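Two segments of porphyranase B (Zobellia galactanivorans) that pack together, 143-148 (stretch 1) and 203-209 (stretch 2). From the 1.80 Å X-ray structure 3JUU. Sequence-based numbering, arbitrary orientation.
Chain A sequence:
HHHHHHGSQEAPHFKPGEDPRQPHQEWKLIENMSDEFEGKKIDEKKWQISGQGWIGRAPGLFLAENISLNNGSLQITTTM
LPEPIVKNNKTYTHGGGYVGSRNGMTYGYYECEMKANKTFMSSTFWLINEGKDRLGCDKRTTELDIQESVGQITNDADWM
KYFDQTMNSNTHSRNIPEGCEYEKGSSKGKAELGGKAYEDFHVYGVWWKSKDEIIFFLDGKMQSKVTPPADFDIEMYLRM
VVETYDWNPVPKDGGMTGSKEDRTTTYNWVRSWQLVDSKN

Stretch 1 143-148: ELDIQE
Stretch 2 (203-209) VYGVWWK

Stretch 2 is an unbroken strand, extended from Val 203 through Trp 208, with phi/psi of -107/128 at Tyr 204, -139/153 at Gly 205 and -136/133 at Val 206. Stretch 1 is extended at Leu 144 (-120/103) and again at Gln 147 (-143/135), but turns a corner at Ile 146 (-91/-48). The two run nearly antiparallel, 167° apart end to end. In register, the CA atoms of Leu 144 and Trp 208 are 8.8 Å apart, those of Ile 146 and Val 206 6.3 Å, and those of Gln 147 and Tyr 204 6.6 Å. No clear hydrogen bond joins the stretches; side-chain packing dominates, burying 352 Å² in all.

Along stretch 2, Tyr 204, Val 206 and Trp 208 point toward stretch 1 by strand alternation, while Trp 207 points away. On stretch 1 the corner lets the consecutive residues Ile 146 and Gln 147 both point toward the partner, along with Leu 144.

Branched aliphatic chains suit this buried interior, having no polar group to satisfy. Leu 144 (chi1 t, chi2 t) places CD2 3.9 Å from CG2 of Val 206 (chi1 p), and its CD1 lies over one face of the Trp 208 indole (chi1 t, chi2 16°), 4.2 Å from Trp 208 CB. Ile 146 (m, t) brings CD1 within 3.5 Å of Val 206 CG1, while its CG2 sits 4.0 Å from Tyr 204 CB and 3.8 Å from Gly 205 N.

Gln 147 (t, p, chi3 -32°) lays its aliphatic part on the Tyr 204 ring. Its CG lies 3.6 Å from the ring centroid, 9° off the normal, a CH-pi contact that a flat aromatic (chi1 m, chi2 -73°) suits. Beyond it, Gln 147 NE2 comes 3.2 Å from Tyr 204 OH; the buried amide's hydrogen bonds lie elsewhere in the structure.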

ATOM      1  N   GLU A 143       0.835   2.179  11.304  1.00 11.13           N
ATOM      2  CA  GLU A 143       0.852   1.800   9.878  1.00 10.81           C
ATOM      3  C   GLU A 143      -0.272   0.823   9.671  1.00 11.00           C
ATOM      4  O   GLU A 143      -0.385  -0.150  10.413  1.00  9.46           O
ATOM      5  CB  GLU A 143       2.218   1.121   9.564  1.00 10.71           C
ATOM      6  CG  GLU A 143       2.285   0.612   8.082  1.00  7.96           C
ATOM      7  CD  GLU A 143       3.634  -0.095   7.822  1.00 11.18           C
ATOM      8  OE1 GLU A 143       4.582  -0.005   8.654  1.00 12.11           O
ATOM      9  OE2 GLU A 143       3.720  -0.782   6.777  1.00 11.17           O
ATOM     10  N   LEU A 144      -1.077   1.076   8.631  1.00  9.45           N
ATOM     11  CA  LEU A 144      -2.238   0.229   8.281  1.00 10.07           C
ATOM     12  C   LEU A 144      -1.990  -0.296   6.827  1.00  9.49           C
ATOM     13  O   LEU A 144      -2.137   0.406   5.849  1.00  7.08           O
ATOM     14  CB  LEU A 144      -3.538   1.102   8.387  1.00 10.56           C
ATOM     15  CG  LEU A 144      -4.897   0.348   8.491  1.00  8.81           C
ATOM     16  CD1 LEU A 144      -6.045   1.344   8.513  1.00 10.78           C
ATOM     17  CD2 LEU A 144      -5.074  -0.689   7.348  1.00  7.10           C
ATOM     18  N   ASP A 145      -1.573  -1.555   6.728  1.00  9.01           N
ATOM     19  CA  ASP A 145      -1.312  -2.210   5.418  1.00  8.40           C
ATOM     20  C   ASP A 145      -2.558  -2.888   4.870  1.00  8.33           C
ATOM     21  O   ASP A 145      -3.116  -3.810   5.492  1.00  8.55           O
ATOM     22  CB  ASP A 145      -0.178  -3.233   5.618  1.00  8.89           C
ATOM     23  CG  ASP A 145       1.062  -2.564   6.191  1.00 11.82           C
ATOM     24  OD1 ASP A 145       1.588  -1.625   5.527  1.00  9.86           O
ATOM     25  OD2 ASP A 145       1.458  -2.909   7.318  1.00 11.72           O
ATOM     26  N   ILE A 146      -2.989  -2.443   3.694  1.00  7.53           N
ATOM     27  CA  ILE A 146      -4.236  -2.914   3.180  1.00  8.38           C
ATOM     28  C   ILE A 146      -3.937  -4.135   2.333  1.00  9.14           C
ATOM     29  O   ILE A 146      -4.568  -5.215   2.477  1.00  9.10           O
ATOM     30  CB  ILE A 146      -4.980  -1.793   2.400  1.00  7.93           C
ATOM     31  CG1 ILE A 146      -5.157  -0.621   3.293  1.00  8.38           C
ATOM     32  CG2 ILE A 146      -6.322  -2.341   1.755  1.00  7.34           C
ATOM     33  CD1 ILE A 146      -5.407   0.620   2.585  1.00 10.81           C
ATOM     34  N   GLN A 147      -2.929  -4.014   1.426  1.00  7.32           N
ATOM     35  CA  GLN A 147      -2.469  -5.194   0.733  1.00  8.24           C
ATOM     36  C   GLN A 147      -0.946  -5.101   0.553  1.00  8.48           C
ATOM     37  O   GLN A 147      -0.410  -4.044   0.166  1.00  9.08           O
ATOM     38  CB  GLN A 147      -3.166  -5.346  -0.652  1.00  7.57           C
ATOM     39  CG  GLN A 147      -2.557  -6.312  -1.655  1.00 10.00           C
ATOM     40  CD  GLN A 147      -2.576  -7.784  -1.207  1.00 11.81           C
ATOM     41  OE1 GLN A 147      -2.484  -8.060  -0.005  1.00  8.75           O
ATOM     42  NE2 GLN A 147      -2.698  -8.738  -2.164  1.00  9.25           N
ATOM     43  N   GLU A 148      -0.253  -6.191   0.834  1.00  9.16           N
ATOM     44  CA  GLU A 148       1.166  -6.309   0.444  1.00  8.23           C
ATOM     45  C   GLU A 148       1.280  -7.641  -0.272  1.00  9.37           C
ATOM     46  O   GLU A 148       0.718  -8.643   0.160  1.00  9.90           O
ATOM     47  CB  GLU A 148       2.117  -6.304   1.647  1.00  9.92           C
ATOM     48  CG  GLU A 148       2.143  -4.964   2.364  1.00 10.24           C
ATOM     49  CD  GLU A 148       3.036  -4.986   3.556  1.00 14.02           C
ATOM     50  OE1 GLU A 148       4.278  -4.898   3.311  1.00 13.69           O
ATOM     51  OE2 GLU A 148       2.484  -5.091   4.696  1.00 11.04           O
ATOM     52  N   VAL A 203      -9.962  -5.556  -5.948  1.00  9.43           N
ATOM     53  CA  VAL A 203     -10.219  -4.361  -5.225  1.00  9.51           C
ATOM     54  C   VAL A 203      -9.834  -4.567  -3.763  1.00  9.37           C
ATOM     55  O   VAL A 203     -10.435  -5.375  -3.093  1.00 10.32           O
ATOM     56  CB  VAL A 203     -11.674  -3.903  -5.339  1.00  9.98           C
ATOM     57  CG1 VAL A 203     -11.860  -2.640  -4.465  1.00 10.52           C
ATOM     58  CG2 VAL A 203     -12.005  -3.515  -6.846  1.00 12.82           C
ATOM     59  N   TYR A 204      -8.843  -3.825  -3.270  1.00  9.05           N
ATOM     60  CA  TYR A 204      -8.406  -3.993  -1.874  1.00  9.26           C
ATOM     61  C   TYR A 204      -8.912  -2.777  -1.120  1.00  9.17           C
ATOM     62  O   TYR A 204      -8.615  -1.631  -1.491  1.00  9.41           O
ATOM     63  CB  TYR A 204      -6.851  -3.996  -1.848  1.00  7.00           C
ATOM     64  CG  TYR A 204      -6.242  -5.132  -2.635  1.00  7.68           C
ATOM     65  CD1 TYR A 204      -6.298  -6.463  -2.115  1.00  7.93           C
ATOM     66  CD2 TYR A 204      -5.641  -4.938  -3.914  1.00  9.19           C
ATOM     67  CE1 TYR A 204      -5.783  -7.548  -2.825  1.00 10.41           C
ATOM     68  CE2 TYR A 204      -5.131  -6.040  -4.635  1.00  8.92           C
ATOM     69  CZ  TYR A 204      -5.198  -7.335  -4.093  1.00  9.36           C
ATOM     70  OH  TYR A 204      -4.611  -8.417  -4.739  1.00 11.86           O
ATOM     71  N   GLY A 205      -9.615  -3.017   0.007  1.00  9.63           N
ATOM     72  CA  GLY A 205     -10.251  -1.913   0.731  1.00  6.90           C
ATOM     73  C   GLY A 205     -10.084  -2.073   2.237  1.00  7.78           C
ATOM     74  O   GLY A 205      -9.940  -3.178   2.742  1.00  8.43           O
ATOM     75  N   VAL A 206     -10.099  -0.956   2.935  1.00  8.52           N
ATOM     76  CA  VAL A 206     -10.146  -0.982   4.394  1.00  7.20           C
ATOM     77  C   VAL A 206     -11.151   0.057   4.860  1.00  8.03           C
ATOM     78  O   VAL A 206     -11.123   1.242   4.437  1.00  9.21           O
ATOM     79  CB  VAL A 206      -8.770  -0.739   5.032  1.00  8.84           C
ATOM     80  CG1 VAL A 206      -8.210   0.695   4.679  1.00 10.30           C
ATOM     81  CG2 VAL A 206      -8.844  -0.971   6.575  1.00  9.97           C
ATOM     82  N   TRP A 207     -12.022  -0.362   5.785  1.00  8.40           N
ATOM     83  CA  TRP A 207     -12.791   0.654   6.598  1.00  8.33           C
ATOM     84  C   TRP A 207     -12.072   0.968   7.853  1.00  8.97           C
ATOM     85  O   TRP A 207     -12.009   0.130   8.780  1.00  9.14           O
ATOM     86  CB  TRP A 207     -14.212   0.152   6.885  1.00  8.78           C
ATOM     87  CG  TRP A 207     -15.103   1.206   7.478  1.00 12.07           C
ATOM     88  CD1 TRP A 207     -14.902   2.562   7.488  1.00 13.71           C
ATOM     89  CD2 TRP A 207     -16.318   0.970   8.214  1.00 14.18           C
ATOM     90  NE1 TRP A 207     -15.968   3.184   8.149  1.00 14.71           N
ATOM     91  CE2 TRP A 207     -16.829   2.219   8.592  1.00 13.17           C
ATOM     92  CE3 TRP A 207     -17.022  -0.192   8.559  1.00 19.62           C
ATOM     93  CZ2 TRP A 207     -18.030   2.357   9.361  1.00 19.60           C
ATOM     94  CZ3 TRP A 207     -18.252  -0.053   9.328  1.00 22.54           C
ATOM     95  CH2 TRP A 207     -18.700   1.204   9.727  1.00 18.58           C
ATOM     96  N   TRP A 208     -11.367   2.109   7.863  1.00  9.59           N
ATOM     97  CA  TRP A 208     -10.716   2.581   9.044  1.00  9.09           C
ATOM     98  C   TRP A 208     -11.847   3.275   9.833  1.00 12.00           C
ATOM     99  O   TRP A 208     -12.022   4.500   9.745  1.00 11.24           O
ATOM    100  CB  TRP A 208      -9.598   3.561   8.644  1.00  9.59           C
ATOM    101  CG  TRP A 208      -8.893   4.228   9.761  1.00  8.44           C
ATOM    102  CD1 TRP A 208      -8.890   3.894  11.086  1.00  8.73           C
ATOM    103  CD2 TRP A 208      -7.938   5.302   9.610  1.00 11.37           C
ATOM    104  NE1 TRP A 208      -8.070   4.760  11.790  1.00  9.98           N
ATOM    105  CE2 TRP A 208      -7.458   5.620  10.907  1.00  9.17           C
ATOM    106  CE3 TRP A 208      -7.443   6.015   8.480  1.00  8.33           C
ATOM    107  CZ2 TRP A 208      -6.518   6.671  11.162  1.00 11.47           C
ATOM    108  CZ3 TRP A 208      -6.529   7.105   8.734  1.00  8.81           C
ATOM    109  CH2 TRP A 208      -6.081   7.397  10.070  1.00 10.36           C
ATOM    110  N   LYS A 209     -12.595   2.479  10.604  1.00 11.74           N
ATOM    111  CA  LYS A 209     -13.880   2.875  11.175  1.00 11.92           C
ATOM    112  C   LYS A 209     -13.667   3.762  12.382  1.00 13.08           C
ATOM    113  O   LYS A 209     -14.385   4.757  12.554  1.00 14.02           O
ATOM    114  CB  LYS A 209     -14.680   1.595  11.520  1.00 11.94           C
ATOM    115  CG  LYS A 209     -15.985   1.880  12.301  1.00 18.35           C
ATOM    116  CD  LYS A 209     -16.546   0.502  12.639  1.00 17.04           C
ATOM    117  CE  LYS A 209     -17.944   0.636  13.269  1.00 23.49           C
ATOM    118  NZ  LYS A 209     -17.905   1.425  14.499  1.00 28.78           N
TER